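Local coordinates for regulatory protein SdiA (Escherichia coli, PDB 4LFU) that activates transcription of the ftsQAZ cell-division genes and responds to acyl-homoserine-lactone autoinducers as a LuxR-type quorum-sensing receptor, at residues Tyr39-Leu44 and Tyr60-Glu65. Sequence-based numbering, arbitrary orientation.
Sequences YDYYSL and YTNYPE
Leu44 and Tyr60 form an antiparallel hydrogen-bonded pair, with Leu44 N to Tyr60 O at 2.7 Å and Tyr60 N to Leu44 O at 2.8 Å, and Ser43 and Thr61 follow as a non-hydrogen-bonded pair. Strand 57-61 ends at Thr61, and the next backbone link, Asn62 N to Tyr42 O, is weak (3.4 Å). Side chains take over from there. On the face that carries Ser43 and Thr61, the Tyr63 and Tyr41 rings run nearly parallel (29°) but slid apart, Tyr63 CD2 standing over the rim of the Tyr41 ring and Tyr41 CB over a face of Tyr63, 3.5 Å from Tyr63 CE2. The Tyr63 hydroxyl is hydrogen-bonded to Ser136 on strand 130-137. This is the hairpin of strands 41-47 and 57-61, at one edge of the antiparallel sheet of the autoinducer-binding domain. Farther out, Pro64, the N-cap of helix 65-73, sets CD 3.7 Å from Tyr41 CE1. On the face of Leu44 and Tyr60, Tyr42 CB points away from residues 60-65, but with CG between the backbone N and the carbonyl carbon (chi1 75°) the ring comes back over Asn62 N and packs against Tyr27 and Ile30 of helix 23-36. Tyr42 OH lies at the edge of the Tyr60 ring, 3.6 Å from Tyr60 CD2, while Tyr60 itself stacks on Tyr27.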
ATOM      1  N   TYR A  39     -25.319   2.784  12.775  1.00 36.52           N
ATOM      2  CA  TYR A  39     -24.771   4.087  12.431  1.00 34.61           C
ATOM      3  C   TYR A  39     -25.742   4.787  11.517  1.00 33.97           C
ATOM      4  O   TYR A  39     -26.496   4.135  10.814  1.00 34.35           O
ATOM      5  CB  TYR A  39     -23.390   3.954  11.780  1.00 33.37           C
ATOM      6  CG  TYR A  39     -22.319   3.653  12.794  1.00 31.81           C
ATOM      7  CD1 TYR A  39     -21.848   4.643  13.665  1.00 29.01           C
ATOM      8  CD2 TYR A  39     -21.786   2.368  12.906  1.00 30.53           C
ATOM      9  CE1 TYR A  39     -20.868   4.355  14.607  1.00 27.42           C
ATOM     10  CE2 TYR A  39     -20.818   2.075  13.854  1.00 28.56           C
ATOM     11  CZ  TYR A  39     -20.355   3.064  14.688  1.00 29.96           C
ATOM     12  OH  TYR A  39     -19.378   2.741  15.611  1.00 31.99           O
ATOM     13  N   ASP A  40     -25.728   6.115  11.549  1.00 33.19           N
ATOM     14  CA  ASP A  40     -26.643   6.933  10.761  1.00 32.56           C
ATOM     15  C   ASP A  40     -26.036   7.258   9.414  1.00 31.60           C
ATOM     16  O   ASP A  40     -26.719   7.252   8.388  1.00 31.37           O
ATOM     17  CB  ASP A  40     -26.959   8.232  11.509  1.00 32.98           C
ATOM     18  CG  ASP A  40     -27.721   7.985  12.785  1.00 34.62           C
ATOM     19  OD1 ASP A  40     -28.631   7.131  12.788  1.00 36.59           O
ATOM     20  OD2 ASP A  40     -27.411   8.628  13.795  1.00 37.34           O
ATOM     21  N   TYR A  41     -24.740   7.540   9.415  1.00 30.13           N
ATOM     22  CA  TYR A  41     -24.097   7.994   8.208  1.00 29.77           C
ATOM     23  C   TYR A  41     -22.806   7.247   7.904  1.00 28.87           C
ATOM     24  O   TYR A  41     -22.185   6.692   8.785  1.00 28.25           O
ATOM     25  CB  TYR A  41     -23.809   9.487   8.301  1.00 30.45           C
ATOM     26  CG  TYR A  41     -25.013  10.376   8.565  1.00 31.39           C
ATOM     27  CD1 TYR A  41     -25.914  10.681   7.552  1.00 32.94           C
ATOM     28  CD2 TYR A  41     -25.224  10.937   9.820  1.00 31.77           C
ATOM     29  CE1 TYR A  41     -27.012  11.522   7.783  1.00 34.34           C
ATOM     30  CE2 TYR A  41     -26.331  11.768  10.068  1.00 33.17           C
ATOM     31  CZ  TYR A  41     -27.200  12.062   9.045  1.00 33.00           C
ATOM     32  OH  TYR A  41     -28.260  12.884   9.276  1.00 34.52           O
ATOM     33  N   TYR A  42     -22.419   7.261   6.637  1.00 28.98           N
ATOM     34  CA  TYR A  42     -21.102   6.811   6.199  1.00 28.95           C
ATOM     35  C   TYR A  42     -20.562   7.877   5.254  1.00 29.16           C
ATOM     36  O   TYR A  42     -21.322   8.693   4.717  1.00 28.77           O
ATOM     37  CB  TYR A  42     -21.199   5.472   5.461  1.00 28.93           C
ATOM     38  CG  TYR A  42     -21.765   5.607   4.054  1.00 28.99           C
ATOM     39  CD1 TYR A  42     -23.143   5.607   3.845  1.00 29.26           C
ATOM     40  CD2 TYR A  42     -20.920   5.743   2.933  1.00 28.29           C
ATOM     41  CE1 TYR A  42     -23.676   5.763   2.597  1.00 27.39           C
ATOM     42  CE2 TYR A  42     -21.450   5.884   1.651  1.00 27.33           C
ATOM     43  CZ  TYR A  42     -22.836   5.888   1.502  1.00 29.39           C
ATOM     44  OH  TYR A  42     -23.435   6.031   0.266  1.00 30.92           O
ATOM     45  N   SER A  43     -19.245   7.886   5.091  1.00 28.92           N
ATOM     46  CA  SER A  43     -18.604   8.607   4.022  1.00 29.56           C
ATOM     47  C   SER A  43     -17.420   7.772   3.518  1.00 29.43           C
ATOM     48  O   SER A  43     -16.703   7.171   4.296  1.00 28.97           O
ATOM     49  CB  SER A  43     -18.166  10.005   4.475  1.00 29.80           C
ATOM     50  OG  SER A  43     -17.126   9.952   5.430  1.00 31.65           O
ATOM     51  N   LEU A  44     -17.231   7.730   2.207  1.00 29.46           N
ATOM     52  CA  LEU A  44     -16.100   7.029   1.636  1.00 29.77           C
ATOM     53  C   LEU A  44     -15.279   8.100   0.923  1.00 29.26           C
ATOM     54  O   LEU A  44     -15.776   8.705  -0.027  1.00 28.96           O
ATOM     55  CB  LEU A  44     -16.605   5.950   0.668  1.00 29.72           C
ATOM     56  CG  LEU A  44     -15.976   4.544   0.602  1.00 32.67           C
ATOM     57  CD1 LEU A  44     -15.901   4.052  -0.898  1.00 31.41           C
ATOM     58  CD2 LEU A  44     -14.601   4.399   1.286  1.00 29.84           C
ATOM     59  N   TYR A  60     -17.826   9.916  -1.418  1.00 27.20           N
ATOM     60  CA  TYR A  60     -19.232   9.604  -1.561  1.00 27.32           C
ATOM     61  C   TYR A  60     -19.816   9.360  -0.195  1.00 26.72           C
ATOM     62  O   TYR A  60     -19.296   8.568   0.605  1.00 25.53           O
ATOM     63  CB  TYR A  60     -19.443   8.369  -2.439  1.00 28.64           C
ATOM     64  CG  TYR A  60     -20.807   8.332  -3.089  1.00 29.39           C
ATOM     65  CD1 TYR A  60     -21.013   8.905  -4.352  1.00 30.50           C
ATOM     66  CD2 TYR A  60     -21.886   7.735  -2.449  1.00 30.38           C
ATOM     67  CE1 TYR A  60     -22.254   8.873  -4.951  1.00 31.49           C
ATOM     68  CE2 TYR A  60     -23.138   7.693  -3.042  1.00 30.53           C
ATOM     69  CZ  TYR A  60     -23.317   8.260  -4.285  1.00 31.44           C
ATOM     70  OH  TYR A  60     -24.568   8.231  -4.872  1.00 31.50           O
ATOM     71  N   THR A  61     -20.928  10.030   0.070  1.00 26.56           N
ATOM     72  CA  THR A  61     -21.465  10.046   1.409  1.00 26.90           C
ATOM     73  C   THR A  61     -22.985  10.079   1.360  1.00 26.74           C
ATOM     74  O   THR A  61     -23.561  10.455   0.326  1.00 26.04           O
ATOM     75  CB  THR A  61     -20.838  11.239   2.219  1.00 27.06           C
ATOM     76  OG1 THR A  61     -21.210  11.128   3.594  1.00 30.05           O
ATOM     77  CG2 THR A  61     -21.289  12.569   1.695  1.00 27.38           C
ATOM     78  N   ASN A  62     -23.641   9.665   2.450  1.00 26.55           N
ATOM     79  CA  ASN A  62     -25.077   9.964   2.611  1.00 26.80           C
ATOM     80  C   ASN A  62     -25.380  11.089   3.631  1.00 26.69           C
ATOM     81  O   ASN A  62     -26.519  11.270   4.046  1.00 26.71           O
ATOM     82  CB  ASN A  62     -25.897   8.713   2.919  1.00 26.52           C
ATOM     83  CG  ASN A  62     -25.572   8.118   4.273  1.00 26.84           C
ATOM     84  OD1 ASN A  62     -26.293   7.255   4.770  1.00 29.59           O
ATOM     85  ND2 ASN A  62     -24.489   8.559   4.869  1.00 25.70           N
ATOM     86  N   TYR A  63     -24.353  11.833   4.023  1.00 26.93           N
ATOM     87  CA  TYR A  63     -24.542  13.043   4.808  1.00 27.04           C
ATOM     88  C   TYR A  63     -25.425  14.029   4.055  1.00 27.60           C
ATOM     89  O   TYR A  63     -25.358  14.113   2.806  1.00 26.72           O
ATOM     90  CB  TYR A  63     -23.218  13.721   5.084  1.00 27.10           C
ATOM     91  CG  TYR A  63     -22.393  13.125   6.204  1.00 26.89           C
ATOM     92  CD1 TYR A  63     -21.092  12.675   5.963  1.00 27.15           C
ATOM     93  CD2 TYR A  63     -22.890  13.042   7.503  1.00 25.45           C
ATOM     94  CE1 TYR A  63     -20.306  12.150   6.989  1.00 26.41           C
ATOM     95  CE2 TYR A  63     -22.124  12.527   8.528  1.00 25.59           C
ATOM     96  CZ  TYR A  63     -20.829  12.068   8.258  1.00 26.72           C
ATOM     97  OH  TYR A  63     -20.059  11.537   9.261  1.00 27.46           O
ATOM     98  N   PRO A  64     -26.255  14.796   4.799  1.00 28.14           N
ATOM     99  CA  PRO A  64     -27.081  15.787   4.091  1.00 28.54           C
ATOM    100  C   PRO A  64     -26.178  16.701   3.258  1.00 28.95           C
ATOM    101  O   PRO A  64     -25.041  17.010   3.665  1.00 28.00           O
ATOM    102  CB  PRO A  64     -27.766  16.560   5.223  1.00 28.31           C
ATOM    103  CG  PRO A  64     -27.776  15.604   6.391  1.00 29.10           C
ATOM    104  CD  PRO A  64     -26.472  14.818   6.256  1.00 28.01           C
ATOM    105  N   GLU A  65     -26.665  17.085   2.085  1.00 30.15           N
ATOM    106  CA  GLU A  65     -25.950  18.019   1.209  1.00 32.38           C
ATOM    107  C   GLU A  65     -25.505  19.325   1.867  1.00 31.16           C
ATOM    108  O   GLU A  65     -24.459  19.853   1.528  1.00 32.49           O
ATOM    109  CB  GLU A  65     -26.760  18.322  -0.061  1.00 31.77           C
ATOM    110  CG  GLU A  65     -25.845  18.785  -1.213  1.00 36.11           C
ATOM    111  CD  GLU A  65     -26.597  19.183  -2.481  1.00 36.91           C
ATOM    112  OE1 GLU A  65     -27.687  18.613  -2.746  1.00 41.96           O
ATOM    113  OE2 GLU A  65     -26.095  20.081  -3.209  1.00 42.53           O
TER